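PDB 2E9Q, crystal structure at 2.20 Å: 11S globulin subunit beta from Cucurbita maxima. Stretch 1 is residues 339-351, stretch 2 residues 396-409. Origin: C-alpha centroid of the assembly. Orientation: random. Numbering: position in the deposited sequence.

Stretch 1 (339-351) YTVNSHSVMYATR
Stretch 2 396-409: WIAFKTNDNAITNL

Two antiparallel ladders, separated by loops, join these stretches. In the longer, strand 345-350 runs against strand 396-400 at 158° between N-to-C directions, the axes approaching to 4.3 Å. Ser345 pairs with Lys400, Val346 with Phe399, Met347 with Ala398, Tyr348 with Ile397 and Ala349 with Trp396. The Val346 and Tyr348 pairs carry the hydrogen bonds: Val346 N to Phe399 O is 2.8 Å, Phe399 N to Val346 O 2.9 Å, Tyr348 N to Ile397 O 2.9 Å and Ile397 N to Tyr348 O 3.0 Å. Backbone angles are extended through Ala349, for example -88/122 at Met347 and -128/122 at Ile397, with Trp396 flatter at -158/172; Thr350 turns to -92/-19.

Side chains alternate between the faces. On that of Ser345, Met347 and Ala349, Met347 extends with chi1 and chi2 t, then bends at chi3 (m, -68°), laying its methyl over the indole of Trp396 (chi1 p, chi2 93°). Met347 CE lies 3.2 Å from the centroid of the Trp396 five-membered ring, 12° off its normal, and Met347 SD 4.1 Å; a flexible thioether suits such a flat, polarizable surface. Small Ala398 brings its CB to 4.5 Å from Met347 CB. Lys400 (m, m, t, t) reaches Ser345, chi1 t, with NZ donating to Ser345 OG at 2.7 Å, so a buried amine meets a compact hydroxyl acceptor.

On the other face, beta-branched Val346 (t) and Ile397 (t, p) favour extended backbone and fill space close to the strands. Val346 CB lies 4.4 Å from Phe399 CB (chi1 m, chi2 91°), and Tyr348 CB (chi1 t, chi2 86°) 3.8 Å from Ile397 CG2. The Tyr348 ring leads away, carrying its OH to a hydrogen bond elsewhere in the structure.

The shorter ladder pairs Tyr339 with Asn408 (m, chi2 -171°) and Thr340 (m) with Thr407 (chi1 125°, between wells), a register shift of two. Tyr339 N to Asn408 O is 3.2 Å, and Asn408 N to Tyr339 O 2.9 Å. Tyr339, chi1 p and chi2 -85°, offers a ring face to the Asn408 methylene, CB 4.1 Å from its centroid, while Tyr339 OH lies 3.3 Å from Asn408 OD1: asparagine supplies both apolar and polar surface.

Between the ladders, Val341 N donates to Ile406 O at 2.9 Å. Asn342 (-124/13, chi1 p, chi2 -26°) uses both ends of its amide: OD1 accepts from Ile406 N at 2.7 Å and ND2 donates to Asn404 O at 2.7 Å, tying the loops together. Thr401 (-92/38, chi1 p) places OG1 3.0 Å from His344 N as acceptor; the return bond, Thr401 N to His344 O at 3.5 Å, is weak.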

# COMPACT_ATOMS: atom_id res chain seq x y z
N TYR A 339 -24.16 -1.99 2.22
CA TYR A 339 -22.91 -1.28 2.41
C TYR A 339 -21.87 -1.99 1.56
O TYR A 339 -22.02 -3.16 1.21
CB TYR A 339 -22.51 -1.29 3.88
CG TYR A 339 -22.19 -2.66 4.42
CD1 TYR A 339 -23.19 -3.50 4.91
CD2 TYR A 339 -20.87 -3.10 4.48
CE1 TYR A 339 -22.88 -4.74 5.44
CE2 TYR A 339 -20.56 -4.32 4.99
CZ TYR A 339 -21.55 -5.15 5.48
OH TYR A 339 -21.18 -6.36 6.01
N THR A 340 -20.81 -1.27 1.20
CA THR A 340 -19.76 -1.87 0.42
C THR A 340 -18.67 -2.25 1.38
O THR A 340 -18.16 -1.42 2.13
CB THR A 340 -19.21 -0.90 -0.61
OG1 THR A 340 -20.27 -0.51 -1.49
CG2 THR A 340 -18.09 -1.56 -1.43
N VAL A 341 -18.31 -3.52 1.37
CA VAL A 341 -17.32 -4.01 2.29
C VAL A 341 -15.89 -3.64 1.97
O VAL A 341 -15.07 -3.55 2.88
CB VAL A 341 -17.43 -5.55 2.46
CG1 VAL A 341 -18.64 -6.09 1.67
CG2 VAL A 341 -16.14 -6.23 2.03
N ASN A 342 -15.59 -3.40 0.70
CA ASN A 342 -14.21 -3.14 0.35
C ASN A 342 -13.87 -1.85 -0.38
O ASN A 342 -12.77 -1.73 -0.92
CB ASN A 342 -13.67 -4.32 -0.45
CG ASN A 342 -14.39 -4.49 -1.76
OD1 ASN A 342 -15.55 -4.09 -1.91
ND2 ASN A 342 -13.71 -5.10 -2.73
N SER A 343 -14.79 -0.89 -0.44
CA SER A 343 -14.44 0.37 -1.09
C SER A 343 -15.39 1.51 -0.81
O SER A 343 -16.47 1.33 -0.24
CB SER A 343 -14.32 0.19 -2.61
OG SER A 343 -15.59 0.14 -3.21
N HIS A 344 -14.96 2.71 -1.19
CA HIS A 344 -15.77 3.89 -1.03
C HIS A 344 -16.62 3.91 -2.29
O HIS A 344 -16.26 3.28 -3.30
CB HIS A 344 -14.90 5.15 -0.98
CG HIS A 344 -13.92 5.15 0.14
ND1 HIS A 344 -14.31 5.22 1.46
CD2 HIS A 344 -12.57 5.08 0.15
CE1 HIS A 344 -13.24 5.19 2.23
NE2 HIS A 344 -12.17 5.11 1.46
N SER A 345 -17.74 4.61 -2.24
CA SER A 345 -18.60 4.67 -3.40
C SER A 345 -18.93 6.12 -3.66
O SER A 345 -19.66 6.75 -2.89
CB SER A 345 -19.86 3.83 -3.13
OG SER A 345 -20.72 3.81 -4.25
N VAL A 346 -18.39 6.66 -4.74
CA VAL A 346 -18.61 8.06 -5.09
C VAL A 346 -19.70 8.20 -6.16
O VAL A 346 -19.46 8.04 -7.36
CB VAL A 346 -17.28 8.68 -5.57
CG1 VAL A 346 -17.42 10.18 -5.71
CG2 VAL A 346 -16.18 8.35 -4.57
N MET A 347 -20.91 8.51 -5.70
CA MET A 347 -22.07 8.64 -6.57
C MET A 347 -22.34 10.00 -7.20
O MET A 347 -22.49 11.00 -6.50
CB MET A 347 -23.33 8.21 -5.82
CG MET A 347 -24.60 8.47 -6.59
SD MET A 347 -26.07 7.91 -5.74
CE MET A 347 -25.83 6.24 -5.80
N TYR A 348 -22.40 10.03 -8.52
CA TYR A 348 -22.71 11.24 -9.27
C TYR A 348 -24.10 11.00 -9.90
O TYR A 348 -24.28 10.06 -10.67
CB TYR A 348 -21.70 11.49 -10.39
CG TYR A 348 -22.11 12.63 -11.28
CD1 TYR A 348 -21.78 13.94 -10.96
CD2 TYR A 348 -22.87 12.40 -12.43
CE1 TYR A 348 -22.21 15.01 -11.77
CE2 TYR A 348 -23.30 13.45 -13.24
CZ TYR A 348 -22.97 14.75 -12.90
OH TYR A 348 -23.39 15.79 -13.71
N ALA A 349 -25.06 11.86 -9.57
CA ALA A 349 -26.41 11.72 -10.09
C ALA A 349 -26.50 12.23 -11.53
O ALA A 349 -26.21 13.39 -11.80
CB ALA A 349 -27.39 12.47 -9.20
N THR A 350 -26.88 11.36 -12.46
CA THR A 350 -26.97 11.76 -13.87
C THR A 350 -28.36 12.25 -14.24
O THR A 350 -28.53 12.94 -15.24
CB THR A 350 -26.60 10.61 -14.82
OG1 THR A 350 -27.40 9.46 -14.52
CG2 THR A 350 -25.13 10.24 -14.67
N ARG A 351 -29.36 11.91 -13.45
CA ARG A 351 -30.72 12.35 -13.73
C ARG A 351 -31.66 12.13 -12.56
O ARG A 351 -31.47 11.22 -11.77
CB ARG A 351 -31.28 11.62 -14.95
CG ARG A 351 -31.62 12.52 -16.12
CD ARG A 351 -32.63 11.82 -17.00
NE ARG A 351 -33.73 11.37 -16.17
CZ ARG A 351 -34.22 10.14 -16.18
NH1 ARG A 351 -35.23 9.82 -15.37
NH2 ARG A 351 -33.72 9.24 -17.00
N TRP A 396 -27.81 7.27 -11.83
CA TRP A 396 -26.45 7.66 -11.46
C TRP A 396 -25.32 6.75 -11.91
O TRP A 396 -25.52 5.64 -12.41
CB TRP A 396 -26.37 7.75 -9.94
CG TRP A 396 -26.31 6.40 -9.31
CD1 TRP A 396 -25.19 5.69 -8.97
CD2 TRP A 396 -27.43 5.53 -9.03
NE1 TRP A 396 -25.54 4.45 -8.50
CE2 TRP A 396 -26.90 4.32 -8.53
CE3 TRP A 396 -28.82 5.67 -9.16
CZ2 TRP A 396 -27.71 3.25 -8.15
CZ3 TRP A 396 -29.63 4.60 -8.79
CH2 TRP A 396 -29.07 3.40 -8.29
N ILE A 397 -24.11 7.25 -11.69
CA ILE A 397 -22.88 6.51 -11.95
C ILE A 397 -22.10 6.60 -10.63
O ILE A 397 -21.80 7.70 -10.14
CB ILE A 397 -22.06 7.13 -13.10
CG1 ILE A 397 -20.81 6.28 -13.33
CG2 ILE A 397 -21.66 8.55 -12.80
CD1 ILE A 397 -21.13 4.85 -13.71
N ALA A 398 -21.78 5.45 -10.07
CA ALA A 398 -21.05 5.37 -8.82
C ALA A 398 -19.64 4.80 -8.99
O ALA A 398 -19.49 3.62 -9.29
CB ALA A 398 -21.83 4.52 -7.83
N PHE A 399 -18.63 5.63 -8.77
CA PHE A 399 -17.25 5.18 -8.89
C PHE A 399 -16.78 4.51 -7.61
O PHE A 399 -17.07 4.98 -6.50
CB PHE A 399 -16.33 6.37 -9.22
CG PHE A 399 -16.77 7.14 -10.42
CD1 PHE A 399 -17.62 8.24 -10.29
CD2 PHE A 399 -16.34 6.77 -11.70
CE1 PHE A 399 -18.05 8.96 -11.41
CE2 PHE A 399 -16.76 7.47 -12.83
CZ PHE A 399 -17.62 8.57 -12.69
N LYS A 400 -16.05 3.40 -7.77
CA LYS A 400 -15.53 2.62 -6.66
C LYS A 400 -14.01 2.73 -6.58
O LYS A 400 -13.34 2.75 -7.61
CB LYS A 400 -15.91 1.15 -6.84
CG LYS A 400 -17.38 0.91 -7.16
CD LYS A 400 -18.31 1.33 -6.02
CE LYS A 400 -19.75 1.09 -6.43
NZ LYS A 400 -20.73 1.39 -5.36
N THR A 401 -13.49 2.81 -5.37
CA THR A 401 -12.05 2.91 -5.15
C THR A 401 -11.43 1.52 -4.97
O THR A 401 -10.54 1.33 -4.14
CB THR A 401 -11.74 3.72 -3.91
OG1 THR A 401 -12.41 3.12 -2.79
CG2 THR A 401 -12.23 5.17 -4.07
N ASN A 402 -11.91 0.55 -5.74
CA ASN A 402 -11.40 -0.82 -5.71
C ASN A 402 -11.71 -1.42 -7.09
O ASN A 402 -12.66 -1.00 -7.75
CB ASN A 402 -12.10 -1.63 -4.62
CG ASN A 402 -11.29 -2.84 -4.18
OD1 ASN A 402 -10.42 -2.74 -3.32
ND2 ASN A 402 -11.56 -3.99 -4.80
N ASP A 403 -10.92 -2.40 -7.54
CA ASP A 403 -11.19 -2.99 -8.84
C ASP A 403 -12.39 -3.93 -8.80
O ASP A 403 -12.87 -4.38 -9.83
CB ASP A 403 -9.96 -3.72 -9.42
CG ASP A 403 -9.54 -4.95 -8.61
OD1 ASP A 403 -10.32 -5.48 -7.79
OD2 ASP A 403 -8.41 -5.41 -8.83
N ASN A 404 -12.88 -4.19 -7.59
CA ASN A 404 -14.02 -5.09 -7.43
C ASN A 404 -14.87 -4.81 -6.18
O ASN A 404 -14.76 -5.53 -5.17
CB ASN A 404 -13.53 -6.54 -7.41
CG ASN A 404 -14.65 -7.52 -7.17
OD1 ASN A 404 -15.67 -7.51 -7.86
ND2 ASN A 404 -14.47 -8.39 -6.17
N ALA A 405 -15.71 -3.79 -6.24
CA ALA A 405 -16.57 -3.40 -5.13
C ALA A 405 -17.60 -4.47 -4.78
O ALA A 405 -18.37 -4.91 -5.63
CB ALA A 405 -17.27 -2.09 -5.44
N ILE A 406 -17.63 -4.87 -3.52
CA ILE A 406 -18.58 -5.88 -3.08
C ILE A 406 -19.62 -5.27 -2.16
O ILE A 406 -19.28 -4.66 -1.13
CB ILE A 406 -17.89 -6.99 -2.30
CG1 ILE A 406 -16.78 -7.62 -3.15
CG2 ILE A 406 -18.93 -8.02 -1.85
CD1 ILE A 406 -15.82 -8.49 -2.34
N THR A 407 -20.89 -5.43 -2.51
CA THR A 407 -21.96 -4.89 -1.68
C THR A 407 -22.73 -5.99 -0.96
O THR A 407 -23.15 -6.99 -1.57
CB THR A 407 -22.96 -4.04 -2.51
OG1 THR A 407 -24.29 -4.55 -2.32
CG2 THR A 407 -22.61 -4.08 -3.98
N ASN A 408 -22.89 -5.81 0.35
CA ASN A 408 -23.64 -6.75 1.17
C ASN A 408 -25.02 -6.15 1.41
O ASN A 408 -25.14 -4.99 1.83
CB ASN A 408 -22.95 -6.98 2.51
CG ASN A 408 -21.93 -8.09 2.46
OD1 ASN A 408 -21.40 -8.51 3.49
ND2 ASN A 408 -21.64 -8.57 1.26
N LEU A 409 -26.06 -6.93 1.15
CA LEU A 409 -27.42 -6.46 1.37
C LEU A 409 -27.86 -6.80 2.78
O LEU A 409 -27.47 -7.83 3.32
CB LEU A 409 -28.37 -7.09 0.36
CG LEU A 409 -28.27 -6.58 -1.08
CD1 LEU A 409 -26.89 -6.90 -1.65
CD2 LEU A 409 -29.36 -7.25 -1.92